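Local coordinates for uncharacterized protein YhfS (Escherichia coli, PDB 4J8L) that is of unknown function but carries pyridoxal 5'-phosphate covalently bound to a lysine, consistent with an enzyme of the PLP-dependent aminotransferase-like class, at residues A[4-9]-A[141-146]; A[250-255]-A[345-350]; A[266-271]-A[283-288]; A[318-323]-A[337-342]. All blocks are in the same frame, centred on the assembly; numbering follows the deposited sequence.

Contact 1. Residues A[4-9]-A[141-146]; sequences FPLQSL and QHTRQQ. With ACY (acetic acid), chain E.
R144 and F4 meet edge-on: the backbone oxygen of F4 lies in the plane of the R144 guanidinium, at the edge that carries NE. The bond from R144 NE to F4 O is short, 2.8 Å, and fairly straight (160° at the hydrogen), while R144 NH2 reaches the same oxygen only weakly. A bend at chi2 (-54°) carries R144 CD round to 3.8 Å from F4 O, and NE follows. An arginine suits this place because its flat head serves several acceptors: NH2 also donates to a water that in turn donates to P5 O, and NH1 bonds Y151 O, with the Y151 ring in cation-pi contact. A leucine in place of R144 would probably leave F4 O without its main donor and would remove the NH1 bond to Y151 O. These contacts fasten the N-terminal loop before helix 11-28 to loop 141-146, which leaves the large mixed sheet and falls in the class I and II aminotransferase region. L6 suits its position because its methyls reach two flat groups: L6 CD2 rests over one guanidinium face, 4.2 Å from R144 NE, while L6 CD1, crossing the H142 imidazole at a slant, lies 3.6 Å from H142 CD2. H142 ND1 is bonded to D171. S8 OG donates to OXT of an acetic acid, probably from the crystallisation liquor, at 2.6 Å, and its methyl lies near L6 CB.

Contact 2. Residues A[250-255]-A[345-350]; sequences AGVSER and SGEETV
V252 packs against the turn that opens helix 347-360, and this is the close-fitting half of the contact. Both methyls rest on the backbone there: V252 CG2 lies 3.5 Å from S345 O, and V252 CG1 is 3.6 Å from E347 N. A branched, compact side chain suits a place where main chain must come near; P342 touches the same valine. Toward solvent the contact becomes a single charged pair. R255 grips E347 side-on with two nitrogens, and a glutamate suits the place because it offers one oxygen to each: R255 NE to E347 OE2 at 2.7 Å, almost straight at 172°, and R255 NH2 to E347 OE1 at 3.0 Å, more bent. The planes of the two groups are turned 58° apart, and NE meets OE2 from above the carboxylate plane. E347 CG starts between the backbone N and the carbonyl carbon (chi1 63°), and a bend at chi2 then turns the carboxylate across to R255. An alanine in place of E347 would probably leave the R255 guanidinium without its carboxylate mate and freer to turn. L256 and L259 of helix 229-261 also touch E347. Thus the start of helix 347-360, with G346 at its N-cap, packs against the side of helix 229-261 and is joined to it by an interhelical salt bridge.

Contact 3. Residues A[266-271]-A[283-288]; sequences PEVKSA and VEFHQP
K269 and S270 both send their backbone N-H to E284 O, at 2.7 Å from K269 N and 3.2 Å from S270 N, which defines a classic beta bulge. S270 O receives E284 N in return, and the register slips by one residue between V268 and S270. S270 OG, placed between its backbone N and carbonyl carbon (chi1 71°), gives its hydrogen to E284 OE1 at 2.7 Å, meeting the carboxylate on its anti side. K269 runs extended beside E284, pointing the same way; K269 NZ stays 4.5 Å from E284 OE2, beyond a salt bridge, and is bound to a water held by H286 O. A long lysine suits this exposed spot, its aliphatic stem covering a ring: K269 CB stands over the centre of the H286 imidazole, 3.7 Å from its centroid. The backbone N of H286 bonds to E267 O at 3.1 Å, which sets the residue beside K269. On the apolar side V268 CG2 touches V283 CG1 at 3.8 Å and also F285 CE1. Outward from this hairpin of strands 268-275 and 279-285, strand 337-341 adjoins V283 and F285, helix 347-360 packs on F285, and helix 229-261 on A271 and V283.

Contact 4. Residues A[318-323]-A[337-342]; sequences LFYRLS and AIRINP. With ACY (acetic acid), chain C.
R339 and Y320 face each other as an antiparallel hydrogen-bonded pair, and the arginine side chain then runs on to R321 and S323. R339 CB lies 3.9 Å from Y320 O, and R339 CG, anti to the carbonyl carbon, passes L322 CD2 at 4.1 Å. CD comes near a bound acetate, probably from the crystallisation liquor. The chain bends at chi3 (-69°), and the head turns its NE edge to R321 O: R339 NE at 2.9 Å and NH2 at 3.0 Å both give hydrogens to that one oxygen, which lies in the guanidinium plane. NE meets it on a lone pair, whereas NH2 comes from well out of the carbonyl plane. R339 NH2 also lies 3.5 Å from Y320 CD2, ring and guanidinium planes 23° apart, and S323 N sits over one guanidinium face. NH1 goes to A276 O, so the arginine serves two backbone oxygens, R321 O and A276 O. S323, N-cap of helix 324-329, holds the acetate through both N and OG. On the opposite sheet face F319 and I340 fit the buried setting: I340 CD1 stands over the F319 ring, 4.0 Å from its centroid. I338 CD1 touches F319 CD2. Helices 290-299 and 347-360 pack on F319, giving the layered alpha/beta build of the small C-terminal domain, with strand 318-320 at one margin of its four-stranded antiparallel sheet.

Contacts 3 and 4 belong to one antiparallel sheet: V283 O lies 2.9 Å from I338 N in a probable hydrogen bond, and the centres are about 13 Å apart. Contact 2 adds helices to that sheet, V350 CG1 touching I340 CG2 at 3.9 Å, and along the chain contact 4 is nested within the loop that contact 2 closes. Contact 1 joins the N-terminal loop to the loop after strand 137-141; S8 OG meets A250 CB of contact 2 at 3.7 Å. The cofactor is carried by K196; H142 of contact 1 bonds D171, which may take part in holding it, as in related enzymes. A nickel ion lies about 5 Å from the side chain of E284, in contact 3.

Contact 1. Residues A[4-9]-A[141-146]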
# COMPACT_ATOMS: atom_id res chain seq x y z
N PHE A 4 1.66 -16.34 0.22
CA PHE A 4 0.38 -16.14 0.90
C PHE A 4 -0.11 -14.73 0.62
O PHE A 4 -0.08 -13.87 1.50
CB PHE A 4 0.55 -16.34 2.41
CG PHE A 4 1.10 -17.68 2.78
CD1 PHE A 4 0.26 -18.75 3.00
CD2 PHE A 4 2.47 -17.87 2.90
CE1 PHE A 4 0.77 -19.99 3.34
CE2 PHE A 4 2.99 -19.12 3.25
CZ PHE A 4 2.13 -20.17 3.46
N PRO A 5 -0.57 -14.50 -0.62
CA PRO A 5 -1.01 -13.15 -0.99
C PRO A 5 -2.24 -12.70 -0.22
O PRO A 5 -3.00 -13.52 0.30
CB PRO A 5 -1.33 -13.28 -2.48
CG PRO A 5 -1.49 -14.73 -2.75
CD PRO A 5 -0.63 -15.45 -1.74
N LEU A 6 -2.42 -11.38 -0.12
CA LEU A 6 -3.60 -10.81 0.50
C LEU A 6 -4.82 -11.19 -0.31
O LEU A 6 -4.73 -11.47 -1.51
CB LEU A 6 -3.47 -9.29 0.57
CG LEU A 6 -2.24 -8.79 1.33
CD1 LEU A 6 -2.26 -7.26 1.38
CD2 LEU A 6 -2.21 -9.38 2.73
N GLN A 7 -5.98 -11.21 0.35
CA GLN A 7 -7.23 -11.61 -0.28
C GLN A 7 -7.88 -10.44 -1.02
O GLN A 7 -8.31 -9.47 -0.40
CB GLN A 7 -8.18 -12.15 0.80
CG GLN A 7 -9.55 -12.59 0.27
CD GLN A 7 -9.47 -13.80 -0.63
OE1 GLN A 7 -9.95 -13.78 -1.77
NE2 GLN A 7 -8.89 -14.89 -0.12
N SER A 8 -7.97 -10.55 -2.35
CA SER A 8 -8.53 -9.48 -3.18
C SER A 8 -10.04 -9.37 -3.02
O SER A 8 -10.73 -10.36 -2.79
CB SER A 8 -8.22 -9.74 -4.66
OG SER A 8 -6.83 -9.85 -4.90
N LEU A 9 -10.55 -8.15 -3.16
CA LEU A 9 -11.99 -7.95 -3.21
C LEU A 9 -12.55 -8.43 -4.54
O LEU A 9 -11.91 -8.28 -5.59
CB LEU A 9 -12.34 -6.46 -3.02
CG LEU A 9 -11.87 -5.83 -1.71
CD1 LEU A 9 -12.26 -4.36 -1.66
CD2 LEU A 9 -12.44 -6.57 -0.51
N GLN A 141 3.62 -4.14 8.73
CA GLN A 141 3.38 -3.94 7.30
C GLN A 141 2.24 -4.83 6.84
O GLN A 141 2.18 -6.01 7.17
CB GLN A 141 4.65 -4.20 6.47
CG GLN A 141 4.46 -3.88 4.99
CD GLN A 141 5.75 -3.86 4.21
OE1 GLN A 141 6.81 -3.50 4.74
NE2 GLN A 141 5.67 -4.23 2.94
N HIS A 142 1.32 -4.24 6.07
CA HIS A 142 0.16 -4.98 5.58
C HIS A 142 0.55 -5.94 4.44
O HIS A 142 0.29 -7.14 4.50
CB HIS A 142 -0.93 -4.00 5.14
CG HIS A 142 -2.29 -4.62 5.01
ND1 HIS A 142 -3.46 -3.91 5.21
CD2 HIS A 142 -2.67 -5.89 4.71
CE1 HIS A 142 -4.49 -4.71 5.04
NE2 HIS A 142 -4.04 -5.92 4.73
N THR A 143 1.19 -5.40 3.40
CA THR A 143 1.66 -6.26 2.31
C THR A 143 2.80 -7.15 2.78
O THR A 143 3.41 -6.90 3.82
CB THR A 143 2.13 -5.45 1.09
OG1 THR A 143 3.13 -4.50 1.49
CG2 THR A 143 0.95 -4.74 0.45
N ARG A 144 3.08 -8.18 2.00
CA ARG A 144 4.10 -9.17 2.34
C ARG A 144 5.53 -8.68 2.07
O ARG A 144 5.85 -8.23 0.97
CB ARG A 144 3.85 -10.46 1.56
CG ARG A 144 2.47 -11.08 1.76
CD ARG A 144 2.17 -11.29 3.24
NE ARG A 144 0.96 -12.08 3.45
CZ ARG A 144 0.38 -12.27 4.64
NH1 ARG A 144 0.88 -11.70 5.73
NH2 ARG A 144 -0.71 -13.02 4.73
N GLN A 145 6.39 -8.83 3.08
CA GLN A 145 7.78 -8.39 2.97
C GLN A 145 8.68 -9.49 2.43
O GLN A 145 9.79 -9.22 1.96
CB GLN A 145 8.28 -7.96 4.35
CG GLN A 145 7.56 -6.74 4.88
CD GLN A 145 7.69 -6.62 6.38
OE1 GLN A 145 6.82 -7.08 7.12
NE2 GLN A 145 8.79 -6.03 6.84
N GLN A 146 8.21 -10.73 2.52
CA GLN A 146 8.96 -11.87 2.03
C GLN A 146 7.95 -12.98 1.75
O GLN A 146 6.88 -12.98 2.35
CB GLN A 146 10.00 -12.30 3.06
CG GLN A 146 9.42 -12.67 4.40
CD GLN A 146 10.48 -12.80 5.47
OE1 GLN A 146 11.67 -12.65 5.20
NE2 GLN A 146 10.04 -13.07 6.69
C ACY E . -4.79 -7.25 -3.98
O ACY E . -3.79 -6.51 -4.13
OXT ACY E . -5.51 -7.64 -4.94
CH3 ACY E . -5.14 -7.67 -2.59
O HOH W 1 -2.80 -13.90 3.09

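Contact 2. Residues A[250-255]-A[345-350]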
# COMPACT_ATOMS: atom_id res chain seq x y z
N ALA A 250 -7.46 -7.59 -10.28
CA ALA A 250 -7.30 -8.85 -9.56
C ALA A 250 -7.81 -10.01 -10.40
O ALA A 250 -7.21 -11.08 -10.41
CB ALA A 250 -8.00 -8.80 -8.21
N GLY A 251 -8.92 -9.78 -11.10
CA GLY A 251 -9.46 -10.77 -12.01
C GLY A 251 -8.53 -11.07 -13.17
O GLY A 251 -8.35 -12.23 -13.55
N VAL A 252 -7.94 -10.02 -13.74
CA VAL A 252 -6.95 -10.17 -14.81
C VAL A 252 -5.76 -11.03 -14.34
O VAL A 252 -5.34 -11.96 -15.03
CB VAL A 252 -6.45 -8.80 -15.31
CG1 VAL A 252 -5.22 -8.93 -16.18
CG2 VAL A 252 -7.57 -8.09 -16.07
N SER A 253 -5.25 -10.73 -13.16
CA SER A 253 -4.12 -11.48 -12.63
C SER A 253 -4.45 -12.96 -12.42
O SER A 253 -3.64 -13.83 -12.74
CB SER A 253 -3.58 -10.86 -11.35
OG SER A 253 -2.93 -9.64 -11.65
N GLU A 254 -5.65 -13.25 -11.91
CA GLU A 254 -6.05 -14.64 -11.73
C GLU A 254 -6.21 -15.34 -13.08
O GLU A 254 -5.79 -16.49 -13.24
CB GLU A 254 -7.35 -14.75 -10.92
CG GLU A 254 -7.22 -14.29 -9.46
CD GLU A 254 -6.61 -15.34 -8.53
OE1 GLU A 254 -6.16 -16.40 -9.02
OE2 GLU A 254 -6.58 -15.10 -7.31
N ARG A 255 -6.81 -14.67 -14.06
CA ARG A 255 -7.01 -15.31 -15.36
C ARG A 255 -5.67 -15.54 -16.08
O ARG A 255 -5.47 -16.58 -16.72
CB ARG A 255 -8.01 -14.55 -16.23
CG ARG A 255 -9.44 -14.64 -15.70
CD ARG A 255 -10.48 -14.06 -16.66
NE ARG A 255 -10.17 -12.69 -17.06
CZ ARG A 255 -10.49 -11.61 -16.35
NH1 ARG A 255 -11.17 -11.72 -15.21
NH2 ARG A 255 -10.14 -10.41 -16.79
N SER A 345 -4.50 -3.16 -17.90
CA SER A 345 -4.56 -4.03 -19.07
C SER A 345 -5.30 -5.33 -18.78
O SER A 345 -5.58 -5.67 -17.63
CB SER A 345 -3.15 -4.36 -19.57
OG SER A 345 -2.49 -5.23 -18.67
N GLY A 346 -5.63 -6.05 -19.85
CA GLY A 346 -6.24 -7.37 -19.74
C GLY A 346 -5.21 -8.46 -19.94
O GLY A 346 -4.08 -8.21 -20.35
N GLU A 347 -5.61 -9.69 -19.63
CA GLU A 347 -4.67 -10.79 -19.63
C GLU A 347 -4.22 -11.14 -21.03
O GLU A 347 -3.08 -11.58 -21.24
CB GLU A 347 -5.27 -12.01 -18.92
CG GLU A 347 -6.50 -12.61 -19.60
CD GLU A 347 -7.81 -11.96 -19.16
OE1 GLU A 347 -7.79 -10.86 -18.56
OE2 GLU A 347 -8.87 -12.56 -19.42
N GLU A 348 -5.09 -10.95 -22.01
CA GLU A 348 -4.70 -11.29 -23.38
C GLU A 348 -3.60 -10.36 -23.88
O GLU A 348 -2.72 -10.79 -24.63
CB GLU A 348 -5.91 -11.31 -24.31
CG GLU A 348 -7.00 -12.30 -23.92
CD GLU A 348 -6.56 -13.76 -24.00
OE1 GLU A 348 -5.47 -14.04 -24.56
OE2 GLU A 348 -7.30 -14.63 -23.50
N THR A 349 -3.64 -9.10 -23.46
CA THR A 349 -2.59 -8.15 -23.80
C THR A 349 -1.26 -8.54 -23.15
O THR A 349 -0.22 -8.52 -23.79
CB THR A 349 -2.97 -6.72 -23.37
OG1 THR A 349 -4.03 -6.24 -24.21
CG2 THR A 349 -1.79 -5.76 -23.46
N VAL A 350 -1.30 -8.91 -21.88
CA VAL A 350 -0.07 -9.30 -21.19
C VAL A 350 0.52 -10.55 -21.84
O VAL A 350 1.73 -10.63 -22.08
CB VAL A 350 -0.31 -9.55 -19.69
CG1 VAL A 350 0.94 -10.13 -19.03
CG2 VAL A 350 -0.70 -8.24 -19.00

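Contact 3. Residues A[266-271]-A[283-288]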
# COMPACT_ATOMS: atom_id res chain seq x y z
N PRO A 266 5.02 -21.82 -23.58
CA PRO A 266 5.92 -22.96 -23.33
C PRO A 266 7.25 -22.56 -22.70
O PRO A 266 7.82 -23.33 -21.94
CB PRO A 266 6.16 -23.53 -24.73
CG PRO A 266 4.94 -23.14 -25.51
CD PRO A 266 4.56 -21.79 -24.98
N GLU A 267 7.72 -21.35 -23.01
CA GLU A 267 9.01 -20.89 -22.50
C GLU A 267 8.95 -20.50 -21.02
O GLU A 267 9.98 -20.24 -20.40
CB GLU A 267 9.53 -19.71 -23.35
CG GLU A 267 9.85 -20.05 -24.80
CD GLU A 267 8.64 -19.97 -25.72
OE1 GLU A 267 7.51 -19.67 -25.25
OE2 GLU A 267 8.81 -20.21 -26.93
N VAL A 268 7.75 -20.47 -20.45
CA VAL A 268 7.58 -20.19 -19.01
C VAL A 268 7.68 -21.46 -18.17
O VAL A 268 6.98 -22.45 -18.42
CB VAL A 268 6.25 -19.46 -18.72
CG1 VAL A 268 5.96 -19.41 -17.22
CG2 VAL A 268 6.29 -18.06 -19.29
N LYS A 269 8.56 -21.43 -17.18
CA LYS A 269 8.79 -22.56 -16.28
C LYS A 269 7.81 -22.56 -15.10
O LYS A 269 7.31 -23.60 -14.69
CB LYS A 269 10.24 -22.51 -15.77
CG LYS A 269 10.63 -23.61 -14.78
CD LYS A 269 12.12 -23.51 -14.45
CE LYS A 269 12.57 -24.65 -13.54
NZ LYS A 269 14.06 -24.71 -13.42
N SER A 270 7.55 -21.38 -14.54
CA SER A 270 6.62 -21.31 -13.41
C SER A 270 6.00 -19.93 -13.33
O SER A 270 6.57 -18.96 -13.83
CB SER A 270 7.32 -21.65 -12.09
OG SER A 270 8.21 -20.62 -11.71
N ALA A 271 4.83 -19.85 -12.72
CA ALA A 271 4.18 -18.58 -12.50
C ALA A 271 3.41 -18.63 -11.19
O ALA A 271 2.80 -19.65 -10.88
CB ALA A 271 3.23 -18.24 -13.65
N VAL A 283 6.84 -14.34 -12.91
CA VAL A 283 6.94 -15.26 -14.03
C VAL A 283 8.39 -15.67 -14.24
O VAL A 283 9.26 -14.82 -14.41
CB VAL A 283 6.42 -14.61 -15.31
CG1 VAL A 283 6.52 -15.57 -16.47
CG2 VAL A 283 4.96 -14.17 -15.11
N GLU A 284 8.64 -16.98 -14.20
CA GLU A 284 9.98 -17.53 -14.35
C GLU A 284 10.07 -18.29 -15.66
O GLU A 284 9.18 -19.06 -16.00
CB GLU A 284 10.31 -18.46 -13.18
CG GLU A 284 11.72 -19.06 -13.21
CD GLU A 284 11.84 -20.28 -12.32
OE1 GLU A 284 10.82 -20.96 -12.08
OE2 GLU A 284 12.97 -20.58 -11.87
N PHE A 285 11.16 -18.07 -16.39
CA PHE A 285 11.39 -18.74 -17.67
C PHE A 285 12.34 -19.92 -17.51
O PHE A 285 13.12 -19.99 -16.56
CB PHE A 285 11.96 -17.74 -18.68
CG PHE A 285 11.10 -16.51 -18.83
CD1 PHE A 285 9.91 -16.57 -19.53
CD2 PHE A 285 11.48 -15.31 -18.24
CE1 PHE A 285 9.09 -15.43 -19.65
CE2 PHE A 285 10.68 -14.18 -18.35
CZ PHE A 285 9.48 -14.24 -19.06
N HIS A 286 12.28 -20.86 -18.45
CA HIS A 286 13.17 -22.02 -18.44
C HIS A 286 14.61 -21.61 -18.68
O HIS A 286 15.55 -22.19 -18.12
CB HIS A 286 12.76 -23.02 -19.52
CG HIS A 286 11.52 -23.80 -19.19
ND1 HIS A 286 11.52 -24.82 -18.26
CD2 HIS A 286 10.26 -23.73 -19.68
CE1 HIS A 286 10.30 -25.34 -18.19
NE2 HIS A 286 9.52 -24.70 -19.04
N GLN A 287 14.78 -20.62 -19.55
CA GLN A 287 16.10 -20.12 -19.91
C GLN A 287 16.28 -18.73 -19.32
O GLN A 287 15.30 -18.03 -19.06
CB GLN A 287 16.24 -20.07 -21.44
CG GLN A 287 15.94 -21.39 -22.12
CD GLN A 287 17.00 -22.43 -21.86
OE1 GLN A 287 18.18 -22.10 -21.70
NE2 GLN A 287 16.59 -23.69 -21.81
N PRO A 288 17.55 -18.33 -19.10
CA PRO A 288 17.85 -17.04 -18.48
C PRO A 288 17.67 -15.88 -19.45
O PRO A 288 18.66 -15.26 -19.86
CB PRO A 288 19.32 -17.18 -18.07
CG PRO A 288 19.88 -18.18 -19.04
CD PRO A 288 18.76 -19.16 -19.25
O HOH W 2 12.63 -19.89 -21.44
O HOH W 3 15.52 -24.28 -16.29

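Contact 4. Residues A[318-323]-A[337-342]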
# COMPACT_ATOMS: atom_id res chain seq x y z
N LEU A 318 3.02 -3.19 -16.18
CA LEU A 318 4.43 -3.05 -15.83
C LEU A 318 5.10 -4.42 -15.91
O LEU A 318 4.63 -5.36 -15.28
CB LEU A 318 4.55 -2.51 -14.40
CG LEU A 318 5.92 -2.49 -13.71
CD1 LEU A 318 6.82 -1.42 -14.31
CD2 LEU A 318 5.70 -2.25 -12.22
N PHE A 319 6.16 -4.51 -16.71
CA PHE A 319 7.04 -5.70 -16.75
C PHE A 319 8.36 -5.21 -16.16
O PHE A 319 9.00 -4.33 -16.75
CB PHE A 319 7.30 -6.15 -18.20
CG PHE A 319 6.18 -6.94 -18.85
CD1 PHE A 319 4.86 -6.52 -18.79
CD2 PHE A 319 6.49 -8.08 -19.59
CE1 PHE A 319 3.86 -7.25 -19.43
CE2 PHE A 319 5.51 -8.81 -20.23
CZ PHE A 319 4.18 -8.40 -20.16
N TYR A 320 8.77 -5.77 -15.02
CA TYR A 320 9.82 -5.16 -14.20
C TYR A 320 10.74 -6.23 -13.61
O TYR A 320 10.37 -7.39 -13.51
CB TYR A 320 9.17 -4.37 -13.05
CG TYR A 320 10.04 -3.31 -12.40
CD1 TYR A 320 10.88 -2.50 -13.16
CD2 TYR A 320 10.01 -3.11 -11.02
CE1 TYR A 320 11.68 -1.53 -12.57
CE2 TYR A 320 10.81 -2.15 -10.42
CZ TYR A 320 11.64 -1.35 -11.19
OH TYR A 320 12.42 -0.38 -10.61
N ARG A 321 11.93 -5.80 -13.21
CA ARG A 321 12.83 -6.68 -12.48
C ARG A 321 12.25 -7.11 -11.12
O ARG A 321 11.27 -6.55 -10.64
CB ARG A 321 14.18 -5.98 -12.27
CG ARG A 321 14.09 -4.66 -11.52
CD ARG A 321 15.42 -3.90 -11.53
NE ARG A 321 15.48 -2.88 -10.49
CZ ARG A 321 15.34 -1.57 -10.69
NH1 ARG A 321 15.12 -1.10 -11.92
NH2 ARG A 321 15.41 -0.73 -9.67
N LEU A 322 12.88 -8.10 -10.51
CA LEU A 322 12.50 -8.54 -9.17
C LEU A 322 12.94 -7.53 -8.11
O LEU A 322 13.80 -6.69 -8.36
CB LEU A 322 13.14 -9.91 -8.87
CG LEU A 322 12.84 -10.99 -9.91
CD1 LEU A 322 13.60 -12.27 -9.60
CD2 LEU A 322 11.33 -11.26 -9.98
N SER A 323 12.35 -7.62 -6.92
CA SER A 323 12.65 -6.67 -5.87
C SER A 323 14.06 -6.85 -5.33
O SER A 323 14.63 -7.94 -5.41
CB SER A 323 11.65 -6.80 -4.71
OG SER A 323 11.87 -7.98 -3.97
N ALA A 337 13.58 -14.62 -13.93
CA ALA A 337 12.20 -14.28 -13.56
C ALA A 337 11.94 -12.78 -13.53
O ALA A 337 12.87 -11.98 -13.33
CB ALA A 337 11.85 -14.90 -12.21
N ILE A 338 10.68 -12.41 -13.72
CA ILE A 338 10.28 -11.01 -13.76
C ILE A 338 9.00 -10.81 -12.95
O ILE A 338 8.30 -11.78 -12.65
CB ILE A 338 10.03 -10.54 -15.20
CG1 ILE A 338 8.87 -11.33 -15.83
CG2 ILE A 338 11.31 -10.71 -16.03
CD1 ILE A 338 8.37 -10.74 -17.15
N ARG A 339 8.70 -9.56 -12.61
CA ARG A 339 7.41 -9.20 -12.03
C ARG A 339 6.52 -8.57 -13.10
O ARG A 339 6.99 -7.79 -13.92
CB ARG A 339 7.57 -8.21 -10.88
CG ARG A 339 8.02 -8.83 -9.57
CD ARG A 339 8.11 -7.78 -8.46
NE ARG A 339 9.21 -6.85 -8.68
CZ ARG A 339 9.54 -5.86 -7.85
NH1 ARG A 339 8.85 -5.66 -6.73
NH2 ARG A 339 10.56 -5.06 -8.15
N ILE A 340 5.24 -8.91 -13.07
CA ILE A 340 4.26 -8.26 -13.95
C ILE A 340 3.09 -7.72 -13.14
O ILE A 340 2.42 -8.49 -12.44
CB ILE A 340 3.70 -9.21 -15.02
CG1 ILE A 340 4.82 -9.72 -15.92
CG2 ILE A 340 2.68 -8.48 -15.90
CD1 ILE A 340 4.33 -10.70 -16.97
N ASN A 341 2.86 -6.41 -13.23
CA ASN A 341 1.67 -5.80 -12.64
C ASN A 341 0.80 -5.37 -13.81
O ASN A 341 1.15 -4.42 -14.53
CB ASN A 341 2.06 -4.61 -11.78
CG ASN A 341 0.88 -4.03 -11.00
OD1 ASN A 341 -0.27 -4.10 -11.45
ND2 ASN A 341 1.16 -3.46 -9.83
N PRO A 342 -0.31 -6.07 -14.04
CA PRO A 342 -1.14 -5.78 -15.22
C PRO A 342 -1.68 -4.35 -15.27
O PRO A 342 -2.08 -3.91 -16.35
CB PRO A 342 -2.30 -6.76 -15.08
CG PRO A 342 -1.73 -7.90 -14.28
CD PRO A 342 -0.83 -7.22 -13.28
C ACY C . 10.07 -10.17 -5.62
O ACY C . 10.02 -9.80 -4.43
OXT ACY C . 10.56 -9.50 -6.55
CH3 ACY C . 9.51 -11.52 -5.95